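PDB 4ZOH: putative oxidoreductase FAD-binding subunit from Sulfolobus tokodaii, which probably serves as the flavin-carrying subunit of a molybdopterin-type oxidoreductase, relaying electrons through its bound FAD. Local coordinates for residues G7-D12 and P47-E52; H112-A117 and D149-D154; S198-E203 and G228-D233. All coordinates share one frame; numbering follows the deposited sequence.

Contact 1. Residues G7-D12 and P47-E52; sequences GYVIPD and PSYIVE
Gly7 O is held by two groups of the neighbouring strand at once: Ile50 N donates to it at 2.8 Å, and Tyr49 CA brings a C-H to the same Gly7 O at 3.2 Å. The pattern repeats one step on, where Val9 N lies 3.0 Å from Ile50 O, in its carbonyl plane. Tyr8 CA sends a C-H to that oxygen as well. Gly7 N to Ser48 O and Glu52 N to Val9 O complete a parallel ladder, the two strands running 19° apart.

Side chains sort onto two faces. On one, Tyr8 swings its CG away from the backbone N (chi1 -161°), and the ring then reaches across Ile50, CE1 lying 3.8 Å from Ile50 CG2. Glu52 OE1 meets the hydroxyl at the ring edge, the carboxylate turned 73° from the ring. The modelled distance is implausibly short, so only the pairing should be trusted; the other oxygen, OE2, is salt-bridged to Arg55. On the opposite face, the Tyr49 ring extends past Gly7, with Val9 CG2 touching its CD1 at 4.0 Å, and Val9 and Val51 meet through their CG2 methyls. Helix 14-23 covers that side through Phe20 and Leu21, while Tyr49 OH bonds to a polar side chain of another protein chain.

Strand 49-52 is central, flanked by 7-10 and 28-30, and a strand of that other chain adds itself antiparallel to Tyr8-Ile10. This small parallel sheet, backed by helices, is characteristic of the N-terminal part of the FAD-binding domain in molybdenum hydroxylase flavoproteins.

Contact 2. Residues H112-A117 and D149-D154; sequences HLDPSA and DMFTPD. With FAD (flavin-adenine dinucleotide), chain H.
Phe151 lays its side chain along the loop that follows helix 106-112, touching three residues before its tip. CB lies against His112 O. CG has turned back beside its own backbone N (chi1 -56°), which keeps the ring near the carbonyl that this N binds: Leu113 O sits over one ring face, offset toward the rim. CD1 comes to 3.4 Å from His112 O and stands over the face of the imidazole. CE1 meets His112 NE2 at 3.7 Å, in an offset edge-to-face pair with the planes 66° apart, and the same Phe151 CE1 lies 3.6 Å from Asp114 CA. At the tip, Phe151 CZ rests 3.7 Å from Pro115 CD. CE2 touches the same carbon.

Beneath the ring the backbones join. Phe151 N gives a 2.9 Å hydrogen bond to Leu113 O, arriving from above the carbonyl plane, while Phe151 CA points its C-H at His112 O. Leu113 buries CD1 against the Thr152-Pro153 linkage. Met150 and Phe151 are the middle residues of a type II turn.

Asp114 runs alongside the Phe151 ring, its carboxylate tilted 77° to it, and OD1 accepts Ser116 N at 2.7 Å on the anti lone pair, an Asx turn. An alanine at Asp114 takes away the OD1 acceptor of Ser116 N, and the turn leading to Ala117 would probably be less firmly set.

That turn ends beside the flavin: Ala117 CA lies 3.2 Å from FAD O2, and His112 CB rests on the adenosine ribose of FAD. With one backbone hydrogen bond, a C-H...O contact and otherwise mainly van der Waals and aromatic contacts, the Asp149-Thr152 turn is probably held against this cofactor-lining loop by fit of shape rather than by charge pairing.

Contact 3. Residues S198-E203 and G228-D233; sequences SGDVIE and GKRLND
Asp200 and Arg230 supply the charged part of this contact. The guanidinium grips the carboxylate side-on with two nitrogens: NH2 of Arg230 reaches Asp200 OD1 at 3.0 Å through the syn lone pair, and NE of Arg230 reaches Asp200 OD2, also at 3.0 Å, on the syn side but somewhat out of the carboxylate plane. A weaker branch links NE to OD1. Both oxygens lie near the guanidinium plane, yet the two flat groups are twisted 36° apart, so the fit is not perfectly coplanar. A bend in the arginine chain at chi3 (67°) brings NE round to the acid. Both residues also touch a crystal neighbour, which may influence the pose.

Backbone bonds come next. Ile202 N donates almost straight to Lys229 O at 2.9 Å (172°), and Gly228 N reaches Ile202 O at 2.6 Å. Leu231 N adds a weak bond to Asp200 O. Residue order runs oppositely on the two segments, Ile202 meeting Lys229 and Asp200 meeting Leu231, with Val201 and Arg230 bridged between them.

Apolar contact is slight: Val201 CG2 rests 3.8 Å from Arg230 CG, the side chains crossing at about a right angle. Two other methyls pack against backbone carbonyl oxygens. Val201 CG1 sits 3.2 Å from Gly228 O, and Leu231 bends CD2 toward Asp200 O, though it is poorly ordered.

A type II' turn from Ser198 to Val201 joins strands 189-198 and 201-210 as a hairpin, whose Leu197 also touches Ile202 and Leu231. The loop bridged to the start of the second strand connects helix 220-226, where Glu225 holds Lys229 NZ, to helix 233-243, whose N-cap is Asn232.

Along the chain the three contacts follow in series, each closing before the next opens, and none touches another. Contacts 1 and 2 share the FAD-binding domain, their centres about 23 Å apart, with the cofactor near both: the Ile50 side chain of contact 1 comes within about 7 Å of FAD, while contact 2 supplies His112 and Ala117 to the pocket itself. Contact 3 belongs to the C-terminal domain, its centre about 34 Å from that of contact 2 and about 53 Å from that of contact 1, on the opposite side of the chain's centre from contact 1. Within the assembly, contact 1 meets a chain of another protein; contacts 2 and 3 touch no other chain there.

Contact 1. Residues G7-D12 and P47-E52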
# COMPACT_ATOMS: atom_id res chain seq x y z
N GLY B 7 4.34 -9.10 -32.32
CA GLY B 7 4.67 -7.80 -32.81
C GLY B 7 3.42 -7.11 -33.29
O GLY B 7 2.37 -7.72 -33.41
N TYR B 8 3.54 -5.82 -33.58
CA TYR B 8 2.43 -4.99 -33.94
C TYR B 8 2.87 -3.98 -34.98
O TYR B 8 3.98 -3.41 -34.89
CB TYR B 8 1.98 -4.21 -32.70
CG TYR B 8 0.58 -3.60 -32.73
CD1 TYR B 8 -0.54 -4.37 -32.39
CD2 TYR B 8 0.38 -2.27 -33.04
CE1 TYR B 8 -1.81 -3.82 -32.35
CE2 TYR B 8 -0.89 -1.71 -33.01
CZ TYR B 8 -1.97 -2.52 -32.66
OH TYR B 8 -3.21 -2.01 -32.61
N VAL B 9 1.95 -3.70 -35.92
CA VAL B 9 2.19 -2.80 -37.07
C VAL B 9 1.09 -1.79 -37.13
O VAL B 9 -0.10 -2.16 -37.09
CB VAL B 9 2.13 -3.59 -38.41
CG1 VAL B 9 2.49 -2.70 -39.59
CG2 VAL B 9 3.00 -4.82 -38.36
N ILE B 10 1.48 -0.52 -37.23
CA ILE B 10 0.55 0.57 -37.43
C ILE B 10 0.95 1.12 -38.80
O ILE B 10 1.89 1.89 -38.88
CB ILE B 10 0.66 1.70 -36.37
CG1 ILE B 10 0.54 1.15 -34.95
CG2 ILE B 10 -0.38 2.81 -36.65
CD1 ILE B 10 0.88 2.16 -33.87
N PRO B 11 0.26 0.69 -39.88
CA PRO B 11 0.59 1.14 -41.23
C PRO B 11 -0.03 2.50 -41.56
O PRO B 11 -1.10 2.82 -41.04
CB PRO B 11 0.01 0.03 -42.10
CG PRO B 11 -1.15 -0.48 -41.33
CD PRO B 11 -0.81 -0.33 -39.88
N ASP B 12 0.64 3.30 -42.39
CA ASP B 12 0.15 4.63 -42.82
C ASP B 12 -1.10 4.62 -43.66
O ASP B 12 -1.89 5.55 -43.60
CB ASP B 12 1.22 5.34 -43.63
CG ASP B 12 2.39 5.79 -42.78
OD1 ASP B 12 2.18 6.08 -41.57
OD2 ASP B 12 3.53 5.86 -43.34
N PRO B 47 -0.10 -15.31 -33.64
CA PRO B 47 0.47 -14.73 -34.82
C PRO B 47 1.78 -14.03 -34.47
O PRO B 47 2.03 -13.77 -33.31
CB PRO B 47 -0.59 -13.71 -35.26
CG PRO B 47 -1.44 -13.45 -34.08
CD PRO B 47 -1.06 -14.41 -32.98
N SER B 48 2.60 -13.74 -35.48
CA SER B 48 3.88 -13.09 -35.31
C SER B 48 3.62 -11.62 -35.14
O SER B 48 4.31 -10.94 -34.38
CB SER B 48 4.74 -13.32 -36.55
OG SER B 48 3.97 -13.08 -37.73
N TYR B 49 2.62 -11.12 -35.88
CA TYR B 49 2.27 -9.73 -35.86
C TYR B 49 0.76 -9.52 -35.88
O TYR B 49 0.03 -10.26 -36.50
CB TYR B 49 2.89 -8.99 -37.06
CG TYR B 49 4.40 -8.84 -36.99
CD1 TYR B 49 4.99 -7.69 -36.45
CD2 TYR B 49 5.26 -9.85 -37.49
CE1 TYR B 49 6.38 -7.55 -36.38
CE2 TYR B 49 6.65 -9.71 -37.44
CZ TYR B 49 7.20 -8.56 -36.89
OH TYR B 49 8.58 -8.42 -36.83
N ILE B 50 0.31 -8.50 -35.19
CA ILE B 50 -1.03 -8.04 -35.40
C ILE B 50 -0.87 -6.73 -36.20
O ILE B 50 -0.11 -5.85 -35.80
CB ILE B 50 -1.74 -7.81 -34.04
CG1 ILE B 50 -2.02 -9.13 -33.31
CG2 ILE B 50 -2.98 -6.93 -34.20
CD1 ILE B 50 -2.78 -10.18 -34.09
N VAL B 51 -1.61 -6.61 -37.30
CA VAL B 51 -1.56 -5.40 -38.13
C VAL B 51 -2.83 -4.58 -37.89
O VAL B 51 -3.96 -5.07 -38.09
CB VAL B 51 -1.46 -5.82 -39.62
CG1 VAL B 51 -1.40 -4.62 -40.56
CG2 VAL B 51 -0.34 -6.83 -39.82
N GLU B 52 -2.66 -3.32 -37.50
CA GLU B 52 -3.81 -2.50 -37.11
C GLU B 52 -4.45 -1.82 -38.33
O GLU B 52 -3.84 -0.97 -38.94
CB GLU B 52 -3.47 -1.49 -35.97
CG GLU B 52 -4.61 -0.57 -35.59
CD GLU B 52 -4.27 0.47 -34.55
OE1 GLU B 52 -3.63 0.19 -33.50
OE2 GLU B 52 -4.69 1.60 -34.77

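Contact 2. Residues H112-A117 and D149-D154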
# COMPACT_ATOMS: atom_id res chain seq x y z
N HIS B 112 -14.23 -13.70 -39.85
CA HIS B 112 -14.07 -14.67 -38.78
C HIS B 112 -14.89 -15.95 -38.99
O HIS B 112 -14.38 -17.05 -38.73
CB HIS B 112 -14.41 -13.99 -37.43
CG HIS B 112 -14.36 -14.91 -36.26
ND1 HIS B 112 -13.20 -15.56 -35.86
CD2 HIS B 112 -15.32 -15.27 -35.37
CE1 HIS B 112 -13.46 -16.30 -34.81
NE2 HIS B 112 -14.73 -16.13 -34.47
N LEU B 113 -16.16 -15.80 -39.42
CA LEU B 113 -17.04 -16.95 -39.80
C LEU B 113 -17.41 -17.94 -38.71
O LEU B 113 -17.42 -19.16 -38.93
CB LEU B 113 -16.54 -17.72 -41.01
CG LEU B 113 -16.71 -17.04 -42.37
CD1 LEU B 113 -16.31 -18.08 -43.42
CD2 LEU B 113 -18.15 -16.56 -42.61
N ASP B 114 -17.75 -17.42 -37.54
CA ASP B 114 -18.35 -18.28 -36.54
C ASP B 114 -19.70 -18.80 -37.10
O ASP B 114 -20.53 -18.01 -37.52
CB ASP B 114 -18.59 -17.52 -35.24
CG ASP B 114 -19.01 -18.42 -34.14
OD1 ASP B 114 -20.11 -19.05 -34.18
OD2 ASP B 114 -18.20 -18.50 -33.22
N PRO B 115 -19.92 -20.12 -37.07
CA PRO B 115 -21.15 -20.67 -37.64
C PRO B 115 -22.43 -20.31 -36.86
O PRO B 115 -23.54 -20.71 -37.28
CB PRO B 115 -20.92 -22.19 -37.62
CG PRO B 115 -19.96 -22.39 -36.51
CD PRO B 115 -19.05 -21.19 -36.53
N SER B 116 -22.29 -19.60 -35.74
CA SER B 116 -23.49 -19.07 -35.07
C SER B 116 -23.62 -17.58 -35.15
O SER B 116 -24.45 -17.03 -34.48
CB SER B 116 -23.53 -19.47 -33.60
OG SER B 116 -23.33 -20.84 -33.52
N ALA B 117 -22.79 -16.92 -35.93
CA ALA B 117 -22.93 -15.44 -36.17
C ALA B 117 -24.30 -15.02 -36.65
O ALA B 117 -25.01 -15.79 -37.34
CB ALA B 117 -21.88 -14.94 -37.18
N ASP B 149 -16.28 -22.49 -45.28
CA ASP B 149 -16.59 -23.49 -44.22
C ASP B 149 -16.57 -22.72 -42.87
O ASP B 149 -16.18 -21.57 -42.86
CB ASP B 149 -15.54 -24.64 -44.24
CG ASP B 149 -15.97 -25.92 -43.49
OD1 ASP B 149 -17.01 -26.03 -42.80
OD2 ASP B 149 -15.18 -26.86 -43.55
N MET B 150 -17.02 -23.32 -41.76
CA MET B 150 -16.86 -22.65 -40.48
C MET B 150 -15.43 -22.08 -40.38
O MET B 150 -14.46 -22.77 -40.74
CB MET B 150 -17.17 -23.57 -39.30
CG MET B 150 -16.48 -24.92 -39.35
SD MET B 150 -17.03 -25.81 -37.93
CE MET B 150 -16.40 -27.46 -38.29
N PHE B 151 -15.31 -20.80 -40.01
CA PHE B 151 -14.04 -20.14 -39.71
C PHE B 151 -13.12 -20.09 -40.93
O PHE B 151 -11.93 -19.78 -40.80
CB PHE B 151 -13.32 -20.80 -38.50
CG PHE B 151 -14.16 -20.84 -37.24
CD1 PHE B 151 -14.42 -19.67 -36.52
CD2 PHE B 151 -14.68 -22.07 -36.75
CE1 PHE B 151 -15.21 -19.71 -35.35
CE2 PHE B 151 -15.48 -22.11 -35.60
CZ PHE B 151 -15.74 -20.92 -34.90
N THR B 152 -13.67 -20.39 -42.11
CA THR B 152 -12.84 -20.51 -43.32
C THR B 152 -13.35 -19.60 -44.45
O THR B 152 -14.10 -20.06 -45.32
CB THR B 152 -12.73 -21.97 -43.79
OG1 THR B 152 -12.57 -22.80 -42.65
CG2 THR B 152 -11.51 -22.18 -44.74
N PRO B 153 -12.97 -18.31 -44.42
CA PRO B 153 -13.31 -17.35 -45.47
C PRO B 153 -12.44 -17.57 -46.71
O PRO B 153 -11.42 -18.23 -46.62
CB PRO B 153 -12.95 -16.00 -44.83
CG PRO B 153 -11.79 -16.33 -43.95
CD PRO B 153 -12.13 -17.68 -43.37
N ASP B 154 -12.88 -17.03 -47.85
CA ASP B 154 -12.15 -17.11 -49.12
C ASP B 154 -11.23 -15.91 -49.20
O ASP B 154 -11.50 -14.91 -49.91
CB ASP B 154 -13.13 -17.14 -50.31
CG ASP B 154 -12.45 -16.90 -51.67
OD1 ASP B 154 -11.39 -17.51 -51.92
OD2 ASP B 154 -12.98 -16.10 -52.46
PA FAD H . -11.68 -8.81 -35.21
O1A FAD H . -11.81 -9.55 -33.93
O2A FAD H . -10.85 -7.60 -35.33
O5B FAD H . -11.17 -9.78 -36.33
C5B FAD H . -11.76 -11.10 -36.46
C4B FAD H . -11.02 -11.89 -37.67
O4B FAD H . -11.09 -11.16 -38.96
C3B FAD H . -9.52 -11.94 -37.36
O3B FAD H . -9.01 -13.18 -37.78
C2B FAD H . -8.91 -10.75 -38.14
O2B FAD H . -7.53 -10.92 -38.48
C1B FAD H . -9.71 -10.76 -39.40
N9A FAD H . -10.18 -9.51 -40.00
C8A FAD H . -10.76 -8.47 -39.41
N7A FAD H . -11.12 -7.58 -40.36
C5A FAD H . -10.75 -8.09 -41.56
C6A FAD H . -10.87 -7.64 -42.89
N6A FAD H . -11.48 -6.48 -43.11
N1A FAD H . -10.38 -8.40 -43.89
C2A FAD H . -9.83 -9.62 -43.67
N3A FAD H . -9.70 -10.06 -42.41
C4A FAD H . -10.16 -9.32 -41.34
N1 FAD H . -21.11 -12.08 -33.01
C2 FAD H . -22.36 -12.46 -33.48
O2 FAD H . -22.51 -12.62 -34.68
N3 FAD H . -23.42 -12.63 -32.64
C4 FAD H . -23.26 -12.47 -31.30
O4 FAD H . -24.26 -12.59 -30.59
C4X FAD H . -21.99 -12.12 -30.79
N5 FAD H . -21.84 -11.95 -29.44
C5X FAD H . -20.54 -11.62 -28.94
C6 FAD H . -20.38 -11.51 -27.56
C7 FAD H . -19.13 -11.16 -27.03
C7M FAD H . -19.04 -11.05 -25.49
C8 FAD H . -18.03 -10.96 -27.89
C8M FAD H . -16.61 -10.60 -27.38
C9 FAD H . -18.18 -11.12 -29.28
C9A FAD H . -19.44 -11.43 -29.80
N10 FAD H . -19.64 -11.60 -31.19
C10 FAD H . -20.92 -11.93 -31.65
C1' FAD H . -18.56 -11.44 -32.16
C2' FAD H . -18.43 -9.97 -32.61
O2' FAD H . -19.54 -9.68 -33.49
C3' FAD H . -17.07 -9.67 -33.29
O3' FAD H . -16.98 -8.24 -33.33
C4' FAD H . -16.95 -10.21 -34.70
O4' FAD H . -17.24 -11.61 -34.67
C5' FAD H . -15.54 -10.00 -35.29
O5' FAD H . -15.53 -8.63 -35.79
P FAD H . -14.39 -7.64 -35.33
O1P FAD H . -14.47 -6.42 -36.19
O2P FAD H . -14.43 -7.44 -33.87
O3P FAD H . -13.15 -8.51 -35.80

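Contact 3. Residues S198-E203 and G228-D233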
# COMPACT_ATOMS: atom_id res chain seq x y z
N SER B 198 -46.83 -8.60 -53.67
CA SER B 198 -47.54 -7.92 -54.78
C SER B 198 -48.99 -8.33 -54.57
O SER B 198 -49.35 -9.46 -54.79
CB SER B 198 -46.91 -8.28 -56.14
OG SER B 198 -46.98 -9.69 -56.34
N GLY B 199 -49.78 -7.40 -54.04
CA GLY B 199 -51.14 -7.65 -53.60
C GLY B 199 -51.02 -8.55 -52.37
O GLY B 199 -50.35 -8.18 -51.43
N ASP B 200 -51.64 -9.73 -52.38
CA ASP B 200 -51.47 -10.69 -51.31
C ASP B 200 -50.67 -11.90 -51.77
O ASP B 200 -50.64 -12.93 -51.10
CB ASP B 200 -52.81 -11.08 -50.67
CG ASP B 200 -53.77 -11.82 -51.64
OD1 ASP B 200 -54.95 -11.99 -51.23
OD2 ASP B 200 -53.35 -12.22 -52.75
N VAL B 201 -49.96 -11.75 -52.87
CA VAL B 201 -49.04 -12.77 -53.33
C VAL B 201 -47.59 -12.47 -52.88
O VAL B 201 -47.12 -11.34 -52.92
CB VAL B 201 -49.05 -12.83 -54.87
CG1 VAL B 201 -47.91 -13.71 -55.39
CG2 VAL B 201 -50.43 -13.27 -55.34
N ILE B 202 -46.90 -13.52 -52.47
CA ILE B 202 -45.51 -13.42 -52.10
C ILE B 202 -44.73 -13.44 -53.39
O ILE B 202 -44.45 -14.49 -53.95
CB ILE B 202 -45.12 -14.51 -51.05
CG1 ILE B 202 -45.84 -14.21 -49.71
CG2 ILE B 202 -43.63 -14.55 -50.81
CD1 ILE B 202 -45.68 -15.33 -48.69
N GLU B 203 -44.42 -12.24 -53.84
CA GLU B 203 -43.60 -11.95 -55.03
C GLU B 203 -42.11 -12.40 -54.90
O GLU B 203 -41.57 -13.05 -55.79
CB GLU B 203 -43.77 -10.44 -55.36
CG GLU B 203 -42.79 -9.90 -56.37
CD GLU B 203 -43.14 -8.53 -56.89
OE1 GLU B 203 -42.91 -8.33 -58.09
OE2 GLU B 203 -43.62 -7.63 -56.14
N GLY B 228 -44.56 -16.97 -54.72
CA GLY B 228 -45.61 -16.81 -55.72
C GLY B 228 -47.00 -17.12 -55.17
O GLY B 228 -47.97 -16.84 -55.85
N LYS B 229 -47.09 -17.64 -53.95
CA LYS B 229 -48.39 -18.04 -53.39
C LYS B 229 -49.07 -16.93 -52.65
O LYS B 229 -48.42 -15.95 -52.26
CB LYS B 229 -48.26 -19.31 -52.55
CG LYS B 229 -47.73 -20.43 -53.43
CD LYS B 229 -48.06 -21.81 -52.94
CE LYS B 229 -46.94 -22.75 -53.35
NZ LYS B 229 -47.04 -24.02 -52.58
N ARG B 230 -50.38 -17.07 -52.48
CA ARG B 230 -51.18 -16.16 -51.69
C ARG B 230 -51.11 -16.66 -50.27
O ARG B 230 -51.28 -17.84 -50.03
CB ARG B 230 -52.65 -16.14 -52.14
CG ARG B 230 -52.85 -15.69 -53.58
CD ARG B 230 -54.33 -15.62 -53.98
NE ARG B 230 -55.11 -14.59 -53.29
CZ ARG B 230 -56.45 -14.57 -53.21
NH1 ARG B 230 -57.17 -15.55 -53.81
NH2 ARG B 230 -57.09 -13.54 -52.60
N LEU B 231 -50.87 -15.76 -49.33
CA LEU B 231 -50.65 -16.10 -47.93
C LEU B 231 -51.92 -16.59 -47.24
O LEU B 231 -52.96 -15.95 -47.31
CB LEU B 231 -50.06 -14.87 -47.19
CG LEU B 231 -50.84 -13.53 -47.09
CD1 LEU B 231 -51.53 -13.28 -45.73
CD2 LEU B 231 -49.92 -12.36 -47.42
N ASN B 232 -51.83 -17.74 -46.59
CA ASN B 232 -52.82 -18.15 -45.57
C ASN B 232 -52.13 -19.01 -44.51
O ASN B 232 -50.99 -19.40 -44.71
CB ASN B 232 -54.02 -18.89 -46.20
CG ASN B 232 -53.68 -20.29 -46.65
OD1 ASN B 232 -53.20 -21.10 -45.87
ND2 ASN B 232 -53.90 -20.58 -47.92
N ASP B 233 -52.83 -19.34 -43.43
CA ASP B 233 -52.33 -20.17 -42.32
C ASP B 233 -51.61 -21.46 -42.69
O ASP B 233 -50.67 -21.87 -42.00
CB ASP B 233 -53.46 -20.53 -41.37
CG ASP B 233 -53.86 -19.39 -40.44
OD1 ASP B 233 -53.54 -18.22 -40.74
OD2 ASP B 233 -54.50 -19.67 -39.40